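PDB 3FAW: reticulocyte binding protein from Streptococcus agalactiae COH1, which probably hydrolyses alpha-1,6-glucosidic linkages in pullulan and in branched alpha-glucans, as a cell-wall-anchored enzyme built around a TIM-barrel catalytic domain. Local coordinates for residues I270-V275 with Q314-L319; V310-L315 with G385-V390; F454-M459 with M481-E486. All coordinates share one frame; numbering follows the deposited sequence. Where two conformers were deposited one is given.

Contact 1: I270-V275 with Q314-L319; sequences IYEAHV and QLLPVL
Q314 is held through its backbone by Y271 and A273. Q314 N donates to Y271 O at 2.7 Å, and A273 N reaches Q314 O at 2.8 Å. The parallel pairing of the first two strands of the TIM barrel continues one step further, where L316 N bonds A273 O at 3.1 Å.

Among the polar side chains, the carboxylate of E272 and the amide of Q314, their planes 85° apart, are bridged by two waters. Q314 CG is anti to its backbone N (chi1 -177°) and the chain runs on extended, which carries NE2 out to the waters beside E272. One water donates to E272 OE2 and accepts from Q314 NE2 at 2.8 Å; a second links the same two atoms, with a weak bond on the amide side. E272 OE2 is also hydrogen-bonded to H573 ND1. Q314 OE1 is buried and lies 3.6 Å from I270 CG2.

The remaining packing is built round L316, whose CD1 lies against the A273 carbonyl, 3.4 Å from A273 O, and touches E272 CG, while its CD2 meets the H274 ring in plane at the edge, 3.6 Å from CD2 of that histidine. H274 itself bonds N343 O and stacks on Y342, a residue of a calcium site. V275 CG2 packs on L315 CD2 (4.0 Å).

The two waters favour the modelled turn of the amide, with NE2 toward them; OE1 has no polar partner in the model, so the terminal group is probably held on its nitrogen side alone.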
ATOM      1  N   ILE A 270      11.444  -8.148   2.382  1.00 12.50           N
ATOM      2  CA  ILE A 270      10.154  -8.095   1.690  1.00 12.66           C
ATOM      3  C   ILE A 270      10.344  -8.023   0.175  1.00 13.27           C
ATOM      4  O   ILE A 270      11.204  -7.292  -0.321  1.00 14.46           O
ATOM      5  CB  ILE A 270       9.308  -6.885   2.186  1.00 13.74           C
ATOM      6  CG1 ILE A 270       9.021  -7.020   3.686  1.00 14.89           C
ATOM      7  CG2 ILE A 270       7.999  -6.755   1.400  1.00 11.41           C
ATOM      8  CD1 ILE A 270       8.328  -5.805   4.307  1.00 14.07           C
ATOM      9  N   TYR A 271       9.525  -8.787  -0.544  1.00 12.79           N
ATOM     10  CA  TYR A 271       9.569  -8.869  -2.002  1.00 12.56           C
ATOM     11  C   TYR A 271       8.219  -8.418  -2.566  1.00 12.48           C
ATOM     12  O   TYR A 271       7.202  -9.073  -2.324  1.00 10.94           O
ATOM     13  CB  TYR A 271       9.876 -10.313  -2.415  1.00 12.99           C
ATOM     14  CG  TYR A 271      10.093 -10.532  -3.897  1.00 13.08           C
ATOM     15  CD1 TYR A 271      11.338 -10.302  -4.481  1.00 13.63           C
ATOM     16  CD2 TYR A 271       9.058 -10.994  -4.712  1.00 10.63           C
ATOM     17  CE1 TYR A 271      11.541 -10.513  -5.845  1.00 13.66           C
ATOM     18  CE2 TYR A 271       9.249 -11.202  -6.071  1.00 11.97           C
ATOM     19  CZ  TYR A 271      10.491 -10.966  -6.632  1.00 15.03           C
ATOM     20  OH  TYR A 271      10.677 -11.175  -7.979  1.00 13.40           O
ATOM     21  N   GLU A 272       8.211  -7.305  -3.306  1.00 12.93           N
ATOM     22  CA  GLU A 272       6.964  -6.708  -3.813  1.00 12.67           C
ATOM     23  C   GLU A 272       6.609  -7.155  -5.235  1.00 13.21           C
ATOM     24  O   GLU A 272       7.272  -6.760  -6.196  1.00 12.97           O
ATOM     25  CB  GLU A 272       7.036  -5.178  -3.763  1.00 12.27           C
ATOM     26  CG  GLU A 272       5.694  -4.481  -4.070  1.00 11.29           C
ATOM     27  CD  GLU A 272       5.846  -3.035  -4.517  1.00 10.20           C
ATOM     28  OE1 GLU A 272       6.856  -2.705  -5.172  1.00  9.44           O
ATOM     29  OE2 GLU A 272       4.944  -2.223  -4.224  1.00 10.67           O
ATOM     30  N   ALA A 273       5.538  -7.941  -5.357  1.00 12.63           N
ATOM     31  CA  ALA A 273       5.065  -8.452  -6.650  1.00 11.20           C
ATOM     32  C   ALA A 273       3.573  -8.191  -6.908  1.00 11.47           C
ATOM     33  O   ALA A 273       2.752  -8.181  -5.986  1.00 11.29           O
ATOM     34  CB  ALA A 273       5.350  -9.952  -6.751  1.00 12.02           C
ATOM     35  N   HIS A 274       3.247  -7.976  -8.180  1.00 12.16           N
ATOM     36  CA  HIS A 274       1.872  -7.914  -8.675  1.00 11.35           C
ATOM     37  C   HIS A 274       1.510  -9.304  -9.238  1.00 11.60           C
ATOM     38  O   HIS A 274       2.309  -9.918  -9.949  1.00  9.42           O
ATOM     39  CB  HIS A 274       1.805  -6.848  -9.770  1.00 11.34           C
ATOM     40  CG  HIS A 274       0.424  -6.503 -10.227  1.00  9.16           C
ATOM     41  ND1 HIS A 274      -0.295  -7.296 -11.096  1.00 11.51           N
ATOM     42  CD2 HIS A 274      -0.348  -5.419  -9.982  1.00 10.36           C
ATOM     43  CE1 HIS A 274      -1.461  -6.726 -11.344  1.00 11.20           C
ATOM     44  NE2 HIS A 274      -1.518  -5.585 -10.681  1.00  9.11           N
ATOM     45  N   VAL A 275       0.316  -9.795  -8.906  1.00 13.01           N
ATOM     46  CA  VAL A 275      -0.090 -11.175  -9.232  1.00 13.62           C
ATOM     47  C   VAL A 275      -0.140 -11.455 -10.738  1.00 14.01           C
ATOM     48  O   VAL A 275       0.191 -12.558 -11.184  1.00 12.77           O
ATOM     49  CB  VAL A 275      -1.458 -11.526  -8.597  1.00 13.84           C
ATOM     50  CG1 VAL A 275      -1.934 -12.906  -9.049  1.00 12.36           C
ATOM     51  CG2 VAL A 275      -1.363 -11.470  -7.079  1.00 13.44           C
ATOM     52  N   GLN A 314       5.102  -9.523  -0.732  1.00 12.16           N
ATOM     53  CA  GLN A 314       4.106  -8.458  -0.716  1.00 12.02           C
ATOM     54  C   GLN A 314       3.337  -8.420  -2.031  1.00 11.41           C
ATOM     55  O   GLN A 314       3.935  -8.285  -3.104  1.00 10.52           O
ATOM     56  CB  GLN A 314       4.779  -7.113  -0.467  1.00 13.03           C
ATOM     57  CG  GLN A 314       3.814  -5.937  -0.363  1.00 12.19           C
ATOM     58  CD  GLN A 314       4.507  -4.670   0.088  1.00 12.86           C
ATOM     59  OE1 GLN A 314       5.148  -4.637   1.148  1.00  8.56           O
ATOM     60  NE2 GLN A 314       4.390  -3.614  -0.717  1.00 13.09           N
ATOM     61  N   LEU A 315       2.013  -8.537  -1.948  1.00 10.63           N
ATOM     62  CA  LEU A 315       1.163  -8.513  -3.136  1.00 10.15           C
ATOM     63  C   LEU A 315       0.480  -7.162  -3.298  1.00 11.51           C
ATOM     64  O   LEU A 315      -0.145  -6.654  -2.364  1.00 11.14           O
ATOM     65  CB  LEU A 315       0.099  -9.610  -3.069  1.00 10.17           C
ATOM     66  CG  LEU A 315       0.620 -11.047  -2.954  1.00 10.40           C
ATOM     67  CD1 LEU A 315      -0.543 -12.002  -2.750  1.00  7.76           C
ATOM     68  CD2 LEU A 315       1.443 -11.442  -4.175  1.00 12.89           C
ATOM     69  N   LEU A 316       0.593  -6.591  -4.494  1.00 12.13           N
ATOM     70  CA  LEU A 316      -0.182  -5.405  -4.856  1.00 13.12           C
ATOM     71  C   LEU A 316      -1.679  -5.698  -4.671  1.00 12.80           C
ATOM     72  O   LEU A 316      -2.074  -6.866  -4.626  1.00 12.83           O
ATOM     73  CB  LEU A 316       0.148  -4.952  -6.293  1.00 12.48           C
ATOM     74  CG  LEU A 316       1.356  -4.003  -6.392  1.00 14.14           C
ATOM     75  CD1 LEU A 316       2.674  -4.769  -6.228  1.00 10.90           C
ATOM     76  CD2 LEU A 316       1.349  -3.194  -7.690  1.00 10.79           C
ATOM     77  N   PRO A 317      -2.514  -4.644  -4.548  1.00 11.36           N
ATOM     78  CA  PRO A 317      -3.907  -4.791  -4.117  1.00 11.72           C
ATOM     79  C   PRO A 317      -4.700  -5.959  -4.729  1.00 11.07           C
ATOM     80  O   PRO A 317      -5.027  -5.944  -5.917  1.00 10.87           O
ATOM     81  CB  PRO A 317      -4.526  -3.442  -4.507  1.00 11.82           C
ATOM     82  CG  PRO A 317      -3.416  -2.493  -4.319  1.00 11.35           C
ATOM     83  CD  PRO A 317      -2.193  -3.229  -4.811  1.00 12.93           C
ATOM     84  N   VAL A 318      -4.994  -6.962  -3.903  1.00 12.23           N
ATOM     85  CA  VAL A 318      -5.801  -8.110  -4.313  1.00 11.36           C
ATOM     86  C   VAL A 318      -7.285  -7.915  -3.968  1.00 12.13           C
ATOM     87  O   VAL A 318      -8.133  -8.684  -4.421  1.00 11.03           O
ATOM     88  CB  VAL A 318      -5.277  -9.446  -3.697  1.00 11.38           C
ATOM     89  CG1 VAL A 318      -3.832  -9.703  -4.121  1.00 10.88           C
ATOM     90  CG2 VAL A 318      -5.402  -9.446  -2.181  1.00  8.64           C
ATOM     91  N   LEU A 319      -7.602  -6.895  -3.171  1.00 11.65           N
ATOM     92  CA  LEU A 319      -9.008  -6.544  -2.915  1.00 12.80           C
ATOM     93  C   LEU A 319      -9.630  -5.887  -4.147  1.00 12.90           C
ATOM     94  O   LEU A 319      -8.918  -5.350  -4.997  1.00 12.35           O
ATOM     95  CB  LEU A 319      -9.142  -5.653  -1.684  1.00 12.47           C
ATOM     96  CG  LEU A 319      -8.841  -6.414  -0.384  1.00 16.13           C
ATOM     97  CD1 LEU A 319      -8.221  -5.502   0.640  1.00 21.62           C
ATOM     98  CD2 LEU A 319     -10.087  -7.096   0.180  1.00 12.89           C
TER
HETATM   99  O   HOH W   1       5.273  -0.984  -1.741  1.00  4.69           O
HETATM  100  O   HOH W   2       2.630  -3.607  -2.913  1.00  9.02           O
HETATM  101  O   HOH W   3      -1.362  -8.095  -7.281  1.00 14.64           O

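Contact 2: V310-L315 with G385-V390; sequences VTHIQL and GVILDV
I387 splits its two branches between H312 and Q314. With CG1 anti to the carbonyl carbon (chi1 -64°), CD1 comes to 3.7 Å from H312 CB and CG1 lies 3.8 Å from H312 CD2, obliquely to the ring. The other branch, CG2, rests 4.1 Å from Q314 CG. Through the sheet, on the face of I313 and L315, contacts are looser: L315 CD1 touches V386 CG2 at 4.1 Å and approaches L388 CD2.

Five backbone hydrogen bonds carry these side chains, running from G385 N to T311 O (2.7 Å) through to D389 N to L315 O (3.0 Å). They join the second and third strands of the alpha-amylase-type barrel in parallel register, with the I387 face turned inward, where I387 also meets I270 and I482 of other strands.

Further out, T311 OG1 and H312 ND1 share a hydrogen bond of 2.7 Å in the plane of the imidazole, which probably helps to set the turn of the ring; the same hydroxyl is bonded to V269 N. At the C-terminal end, a water spans Q314 NE2 and D389 OD2, donating to the carboxylate at 2.7 Å. OD2 is also bonded to Y346 OH, while D389 OD1 forms a salt bridge with R455 NH2.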
ATOM      1  N   VAL A 310      13.894 -14.431   0.115  1.00 13.08           N
ATOM      2  CA  VAL A 310      13.052 -13.426   0.762  1.00 13.10           C
ATOM      3  C   VAL A 310      12.193 -14.085   1.840  1.00 14.36           C
ATOM      4  O   VAL A 310      11.879 -15.276   1.750  1.00 15.65           O
ATOM      5  CB  VAL A 310      12.144 -12.695  -0.259  1.00 13.26           C
ATOM      6  CG1 VAL A 310      12.991 -11.931  -1.270  1.00 13.44           C
ATOM      7  CG2 VAL A 310      11.207 -13.682  -0.964  1.00  7.80           C
ATOM      8  N   THR A 311      11.835 -13.318   2.864  1.00 14.07           N
ATOM      9  CA  THR A 311      11.023 -13.840   3.970  1.00 13.67           C
ATOM     10  C   THR A 311       9.531 -13.610   3.724  1.00 13.80           C
ATOM     11  O   THR A 311       8.707 -14.473   4.042  1.00 12.92           O
ATOM     12  CB  THR A 311      11.408 -13.189   5.317  1.00 13.86           C
ATOM     13  OG1 THR A 311      11.101 -11.786   5.294  1.00 11.76           O
ATOM     14  CG2 THR A 311      12.892 -13.387   5.603  1.00 10.43           C
ATOM     15  N   HIS A 312       9.203 -12.446   3.155  1.00 13.60           N
ATOM     16  CA  HIS A 312       7.819 -12.028   2.922  1.00 14.48           C
ATOM     17  C   HIS A 312       7.557 -11.655   1.459  1.00 14.04           C
ATOM     18  O   HIS A 312       8.334 -10.923   0.839  1.00 14.15           O
ATOM     19  CB  HIS A 312       7.478 -10.820   3.799  1.00 14.64           C
ATOM     20  CG  HIS A 312       7.397 -11.133   5.260  1.00 15.35           C
ATOM     21  ND1 HIS A 312       8.513 -11.303   6.048  1.00 12.77           N
ATOM     22  CD2 HIS A 312       6.330 -11.285   6.082  1.00 17.67           C
ATOM     23  CE1 HIS A 312       8.139 -11.556   7.290  1.00 17.60           C
ATOM     24  NE2 HIS A 312       6.818 -11.551   7.337  1.00 15.75           N
ATOM     25  N   ILE A 313       6.451 -12.158   0.919  1.00 13.45           N
ATOM     26  CA  ILE A 313       5.987 -11.762  -0.409  1.00 12.70           C
ATOM     27  C   ILE A 313       4.861 -10.737  -0.247  1.00 12.82           C
ATOM     28  O   ILE A 313       3.815 -11.034   0.339  1.00 12.27           O
ATOM     29  CB  ILE A 313       5.502 -12.976  -1.216  1.00 13.05           C
ATOM     30  CG1 ILE A 313       6.626 -14.010  -1.344  1.00 13.23           C
ATOM     31  CG2 ILE A 313       5.014 -12.549  -2.591  1.00 13.28           C
ATOM     32  CD1 ILE A 313       6.179 -15.345  -1.930  1.00 12.28           C
ATOM     33  N   GLN A 314       5.102  -9.523  -0.732  1.00 12.16           N
ATOM     34  CA  GLN A 314       4.106  -8.458  -0.716  1.00 12.02           C
ATOM     35  C   GLN A 314       3.337  -8.420  -2.031  1.00 11.41           C
ATOM     36  O   GLN A 314       3.935  -8.285  -3.104  1.00 10.52           O
ATOM     37  CB  GLN A 314       4.779  -7.113  -0.467  1.00 13.03           C
ATOM     38  CG  GLN A 314       3.814  -5.937  -0.363  1.00 12.19           C
ATOM     39  CD  GLN A 314       4.507  -4.670   0.088  1.00 12.86           C
ATOM     40  OE1 GLN A 314       5.148  -4.637   1.148  1.00  8.56           O
ATOM     41  NE2 GLN A 314       4.390  -3.614  -0.717  1.00 13.09           N
ATOM     42  N   LEU A 315       2.013  -8.537  -1.948  1.00 10.63           N
ATOM     43  CA  LEU A 315       1.163  -8.513  -3.136  1.00 10.15           C
ATOM     44  C   LEU A 315       0.480  -7.162  -3.298  1.00 11.51           C
ATOM     45  O   LEU A 315      -0.145  -6.654  -2.364  1.00 11.14           O
ATOM     46  CB  LEU A 315       0.099  -9.610  -3.069  1.00 10.17           C
ATOM     47  CG  LEU A 315       0.620 -11.047  -2.954  1.00 10.40           C
ATOM     48  CD1 LEU A 315      -0.543 -12.002  -2.750  1.00  7.76           C
ATOM     49  CD2 LEU A 315       1.443 -11.442  -4.175  1.00 12.89           C
ATOM     50  N   GLY A 385       6.286 -15.702   4.298  1.00 13.01           N
ATOM     51  CA  GLY A 385       5.060 -15.049   4.742  1.00 12.18           C
ATOM     52  C   GLY A 385       4.478 -14.206   3.628  1.00 12.19           C
ATOM     53  O   GLY A 385       5.143 -13.942   2.626  1.00 11.71           O
ATOM     54  N   VAL A 386       3.230 -13.787   3.807  1.00 13.03           N
ATOM     55  CA  VAL A 386       2.535 -12.951   2.838  1.00 11.56           C
ATOM     56  C   VAL A 386       2.165 -11.609   3.473  1.00 12.49           C
ATOM     57  O   VAL A 386       1.775 -11.552   4.639  1.00 13.31           O
ATOM     58  CB  VAL A 386       1.265 -13.655   2.298  1.00 12.40           C
ATOM     59  CG1 VAL A 386       0.200 -13.765   3.382  1.00 13.74           C
ATOM     60  CG2 VAL A 386       0.711 -12.916   1.077  1.00  8.02           C
ATOM     61  N   ILE A 387       2.318 -10.536   2.701  1.00 11.20           N
ATOM     62  CA  ILE A 387       1.922  -9.191   3.115  1.00 11.36           C
ATOM     63  C   ILE A 387       0.963  -8.636   2.065  1.00 10.44           C
ATOM     64  O   ILE A 387       1.241  -8.723   0.877  1.00  9.86           O
ATOM     65  CB  ILE A 387       3.141  -8.237   3.231  1.00 10.02           C
ATOM     66  CG1 ILE A 387       4.100  -8.710   4.323  1.00 11.11           C
ATOM     67  CG2 ILE A 387       2.681  -6.802   3.513  1.00  8.67           C
ATOM     68  CD1 ILE A 387       5.370  -7.895   4.428  1.00 10.79           C
ATOM     69  N   LEU A 388      -0.160  -8.071   2.504  1.00 12.20           N
ATOM     70  CA  LEU A 388      -1.138  -7.484   1.579  1.00 12.33           C
ATOM     71  C   LEU A 388      -1.032  -5.964   1.514  1.00 11.64           C
ATOM     72  O   LEU A 388      -1.056  -5.279   2.534  1.00 12.36           O
ATOM     73  CB  LEU A 388      -2.569  -7.860   1.979  1.00 13.07           C
ATOM     74  CG  LEU A 388      -2.964  -9.337   1.892  1.00 14.98           C
ATOM     75  CD1 LEU A 388      -4.457  -9.494   2.146  1.00 12.65           C
ATOM     76  CD2 LEU A 388      -2.580  -9.939   0.546  1.00  7.39           C
ATOM     77  N   ASP A 389      -0.923  -5.454   0.295  1.00 12.44           N
ATOM     78  CA  ASP A 389      -1.037  -4.030   0.016  1.00 11.62           C
ATOM     79  C   ASP A 389      -2.510  -3.632   0.159  1.00 11.00           C
ATOM     80  O   ASP A 389      -3.379  -4.261  -0.443  1.00 10.12           O
ATOM     81  CB  ASP A 389      -0.538  -3.757  -1.406  1.00 11.95           C
ATOM     82  CG  ASP A 389      -0.264  -2.298  -1.670  1.00 10.72           C
ATOM     83  OD1 ASP A 389      -0.834  -1.431  -0.983  1.00 14.50           O
ATOM     84  OD2 ASP A 389       0.534  -2.019  -2.585  1.00 14.32           O
ATOM     85  N   VAL A 390      -2.778  -2.600   0.959  1.00 10.32           N
ATOM     86  CA  VAL A 390      -4.148  -2.167   1.267  1.00 10.34           C
ATOM     87  C   VAL A 390      -4.286  -0.652   1.103  1.00 10.99           C
ATOM     88  O   VAL A 390      -3.359   0.096   1.395  1.00 11.35           O
ATOM     89  CB  VAL A 390      -4.578  -2.582   2.698  1.00 10.08           C
ATOM     90  CG1 VAL A 390      -4.674  -4.094   2.811  1.00 11.71           C
ATOM     91  CG2 VAL A 390      -3.613  -2.020   3.748  1.00  7.94           C
TER
HETATM   92  O   HOH W   2       2.630  -3.607  -2.913  1.00  9.02           O
HETATM   93  O   HOH W   4      -3.010  -6.742  -1.311  1.00  5.77           O

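Contact 3: F454-M459 with M481-E486; sequences FRFDMM and MIMIGE
D457 and E486 meet at the C-terminal ends of the fourth and fifth barrel strands, where enzymes of the alpha-amylase family carry their nucleophile and their acid/base; their positions in the fold are consistent with those roles. The contact closes the beta-alpha-beta unit formed by strand 453-456, helix 464-477 and strand 482-485.

The two acidic side chains lie side by side, pointing the same way, with D457 OD1 and E486 OE1 3.2 Å apart and no bond between them. Each oxygen is held by another donor. E486 OE1 accepts, on its lone pair anti to OE2, a nearly straight bond (168°) from M458 N at 3.0 Å. R455 NH2 makes a salt bridge of 2.8 Å to D457 OD1, also on its anti lone pair and 17° out of the guanidinium plane. R455 bends at chi2 and chi3 to reach it, and the other oxygen of that carboxylate, D457 OD2, is bonded to N393 ND2. The aliphatic part of the arginine rests on I484, CG to CG1 3.5 Å.

Behind this polar end the strands pair in parallel, F456 N bonding I484 O and E486 N bonding F456 O. On the opposite face of the sheet to R455, two Met-aromatic contacts meet ring edges: M481 SD lies 3.8 Å from F454 CD2, and M483 SD lies 3.8 Å from F456 CE2 in the plane of that ring. The extended M483 also brings its CE to 3.6 Å from F454 CD2.

Helix 432-449 packs on this methionine-phenylalanine face through I442 and T446. Strand 385-390 flanks R455 on one side, and strand 513-516 continues the barrel beyond M483 and G485.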
ATOM      1  N   PHE A 454       0.870  -6.231   6.551  1.00 10.47           N
ATOM      2  CA  PHE A 454       0.137  -5.312   5.680  1.00 10.68           C
ATOM      3  C   PHE A 454       1.006  -4.126   5.275  1.00 10.77           C
ATOM      4  O   PHE A 454       1.823  -3.645   6.075  1.00  8.96           O
ATOM      5  CB  PHE A 454      -1.124  -4.793   6.388  1.00 10.58           C
ATOM      6  CG  PHE A 454      -2.144  -5.859   6.664  1.00 11.62           C
ATOM      7  CD1 PHE A 454      -3.091  -6.201   5.704  1.00 11.98           C
ATOM      8  CD2 PHE A 454      -2.153  -6.528   7.881  1.00 12.48           C
ATOM      9  CE1 PHE A 454      -4.030  -7.188   5.956  1.00  9.82           C
ATOM     10  CE2 PHE A 454      -3.082  -7.516   8.137  1.00 11.72           C
ATOM     11  CZ  PHE A 454      -4.022  -7.851   7.174  1.00  8.32           C
ATOM     12  N   ARG A 455       0.827  -3.663   4.037  1.00 10.93           N
ATOM     13  CA  ARG A 455       1.445  -2.421   3.557  1.00 11.10           C
ATOM     14  C   ARG A 455       0.367  -1.388   3.262  1.00  9.29           C
ATOM     15  O   ARG A 455      -0.517  -1.638   2.453  1.00  7.88           O
ATOM     16  CB  ARG A 455       2.279  -2.637   2.285  1.00 12.75           C
ATOM     17  CG  ARG A 455       3.208  -1.454   1.988  1.00 15.19           C
ATOM     18  CD  ARG A 455       3.282  -1.012   0.535  1.00 23.44           C
ATOM     19  NE  ARG A 455       2.056  -0.405   0.034  1.00 25.05           N
ATOM     20  CZ  ARG A 455       1.985   0.521  -0.927  1.00 21.84           C
ATOM     21  NH1 ARG A 455       3.064   1.014  -1.519  1.00 22.42           N
ATOM     22  NH2 ARG A 455       0.802   0.979  -1.291  1.00 16.78           N
ATOM     23  N   PHE A 456       0.455  -0.225   3.900  1.00 10.71           N
ATOM     24  CA  PHE A 456      -0.544   0.827   3.725  1.00 11.28           C
ATOM     25  C   PHE A 456      -0.143   1.838   2.644  1.00 10.60           C
ATOM     26  O   PHE A 456       0.917   2.451   2.709  1.00  8.59           O
ATOM     27  CB  PHE A 456      -0.795   1.565   5.039  1.00 12.79           C
ATOM     28  CG  PHE A 456      -1.532   0.748   6.069  1.00 14.13           C
ATOM     29  CD1 PHE A 456      -2.916   0.651   6.032  1.00 17.43           C
ATOM     30  CD2 PHE A 456      -0.844   0.097   7.088  1.00 14.82           C
ATOM     31  CE1 PHE A 456      -3.600  -0.097   6.987  1.00 16.99           C
ATOM     32  CE2 PHE A 456      -1.519  -0.648   8.043  1.00 12.87           C
ATOM     33  CZ  PHE A 456      -2.896  -0.747   7.995  1.00 16.85           C
ATOM     34  N   ASP A 457      -1.016   1.992   1.653  1.00 10.56           N
ATOM     35  CA  ASP A 457      -0.851   2.989   0.611  1.00 10.72           C
ATOM     36  C   ASP A 457      -1.181   4.361   1.197  1.00 11.97           C
ATOM     37  O   ASP A 457      -2.190   4.520   1.894  1.00 11.33           O
ATOM     38  CB  ASP A 457      -1.780   2.677  -0.566  1.00 10.55           C
ATOM     39  CG  ASP A 457      -1.447   3.482  -1.807  1.00 11.63           C
ATOM     40  OD1 ASP A 457      -0.371   3.269  -2.410  1.00 11.85           O
ATOM     41  OD2 ASP A 457      -2.273   4.328  -2.186  1.00 15.74           O
ATOM     42  N   MET A 458      -0.319   5.338   0.924  1.00 12.97           N
ATOM     43  CA  MET A 458      -0.487   6.703   1.422  0.50 13.81           C
ATOM     44  C   MET A 458      -0.962   6.712   2.876  1.00 13.33           C
ATOM     45  O   MET A 458      -1.972   7.338   3.223  1.00 13.55           O
ATOM     46  CB  MET A 458      -1.446   7.472   0.514  0.50 13.77           C
ATOM     47  CG  MET A 458      -0.952   7.560  -0.924  0.50 15.78           C
ATOM     48  SD  MET A 458      -1.868   8.726  -1.943  0.50 17.25           S
ATOM     49  CE  MET A 458      -1.413  10.282  -1.185  0.50 18.07           C
ATOM     50  N   MET A 459      -0.206   6.019   3.729  1.00 12.43           N
ATOM     51  CA  MET A 459      -0.534   5.899   5.148  0.50 11.43           C
ATOM     52  C   MET A 459      -0.640   7.272   5.823  1.00 11.91           C
ATOM     53  O   MET A 459      -1.367   7.435   6.801  1.00 10.20           O
ATOM     54  CB  MET A 459       0.515   5.038   5.860  0.50 11.42           C
ATOM     55  CG  MET A 459       0.082   4.523   7.220  0.50 10.38           C
ATOM     56  SD  MET A 459       1.189   3.252   7.867  0.50  7.22           S
ATOM     57  CE  MET A 459       2.716   4.183   7.994  0.50  3.42           C
ATOM     58  N   MET A 481       2.832 -10.403  13.583  1.00 12.31           N
ATOM     59  CA  MET A 481       2.369  -9.386  12.630  1.00 11.55           C
ATOM     60  C   MET A 481       3.403  -8.282  12.413  1.00 12.79           C
ATOM     61  O   MET A 481       4.007  -7.779  13.367  1.00 12.15           O
ATOM     62  CB  MET A 481       1.057  -8.778  13.144  1.00 11.26           C
ATOM     63  CG  MET A 481       0.517  -7.576  12.374  1.00 11.74           C
ATOM     64  SD  MET A 481      -0.026  -7.960  10.702  1.00 13.39           S
ATOM     65  CE  MET A 481      -1.058  -9.403  10.969  1.00 16.13           C
ATOM     66  N   ILE A 482       3.615  -7.911  11.153  1.00 13.57           N
ATOM     67  CA  ILE A 482       4.387  -6.709  10.840  1.00 13.51           C
ATOM     68  C   ILE A 482       3.598  -5.804   9.908  1.00 11.56           C
ATOM     69  O   ILE A 482       2.830  -6.274   9.073  1.00 11.08           O
ATOM     70  CB  ILE A 482       5.788  -7.026  10.255  1.00 12.84           C
ATOM     71  CG1 ILE A 482       5.695  -7.761   8.914  1.00 14.83           C
ATOM     72  CG2 ILE A 482       6.602  -7.843  11.258  1.00 15.03           C
ATOM     73  CD1 ILE A 482       7.046  -7.873   8.204  1.00 16.60           C
ATOM     74  N   MET A 483       3.778  -4.500  10.061  1.00 11.62           N
ATOM     75  CA  MET A 483       3.114  -3.542   9.176  1.00 11.42           C
ATOM     76  C   MET A 483       4.091  -2.488   8.691  1.00 10.82           C
ATOM     77  O   MET A 483       5.000  -2.078   9.421  1.00 10.17           O
ATOM     78  CB  MET A 483       1.928  -2.879   9.886  1.00 12.18           C
ATOM     79  CG  MET A 483       0.705  -3.776  10.014  1.00 11.32           C
ATOM     80  SD  MET A 483      -0.647  -3.011  10.933  1.00 14.39           S
ATOM     81  CE  MET A 483      -1.945  -4.225  10.683  1.00 14.12           C
ATOM     82  N   ILE A 484       3.898  -2.062   7.448  1.00 10.34           N
ATOM     83  CA  ILE A 484       4.662  -0.968   6.868  1.00 11.35           C
ATOM     84  C   ILE A 484       3.725  -0.078   6.042  1.00 11.60           C
ATOM     85  O   ILE A 484       2.578  -0.442   5.787  1.00 11.54           O
ATOM     86  CB  ILE A 484       5.826  -1.487   5.989  1.00 11.43           C
ATOM     87  CG1 ILE A 484       5.292  -2.195   4.740  1.00 12.87           C
ATOM     88  CG2 ILE A 484       6.712  -2.446   6.780  1.00 10.94           C
ATOM     89  CD1 ILE A 484       6.366  -2.644   3.780  1.00 12.76           C
ATOM     90  N   GLY A 485       4.208   1.087   5.630  1.00 11.93           N
ATOM     91  CA  GLY A 485       3.414   1.954   4.764  1.00 12.03           C
ATOM     92  C   GLY A 485       4.148   3.166   4.248  1.00 12.18           C
ATOM     93  O   GLY A 485       5.200   3.537   4.762  1.00 11.11           O
ATOM     94  N   GLU A 486       3.580   3.785   3.217  1.00 13.45           N
ATOM     95  CA  GLU A 486       4.074   5.063   2.727  1.00 14.60           C
ATOM     96  C   GLU A 486       3.718   6.158   3.723  1.00 14.68           C
ATOM     97  O   GLU A 486       2.562   6.566   3.811  1.00 15.85           O
ATOM     98  CB  GLU A 486       3.454   5.405   1.379  1.00 16.12           C
ATOM     99  CG  GLU A 486       3.872   4.502   0.244  1.00 14.77           C
ATOM    100  CD  GLU A 486       3.191   4.886  -1.050  1.00 15.84           C
ATOM    101  OE1 GLU A 486       1.941   5.029  -1.051  1.00 12.65           O
ATOM    102  OE2 GLU A 486       3.908   5.050  -2.062  1.00 12.94           O
TER

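The three contacts lie in one eight-stranded parallel barrel and follow its order along the chain. Contacts 1 and 2 share strand 312-315, which pairs with strand 269-273 on one side and 385-390 on the other, and their centres are about 6 Å apart. Contact 3 joins the next two strands, 453-456 and 482-485, and its centre lies about 12 Å from that of contact 1 and about 11 Å from that of contact 2. Strand 385-390 bonds directly to 453-456, through L388 O and V390 N to R455, giving an unbroken run of five strands. Inside the barrel, Q314 and I270 reach I484 from across the interior, so the contacts enclose a common core below the strand ends that probably form the active site.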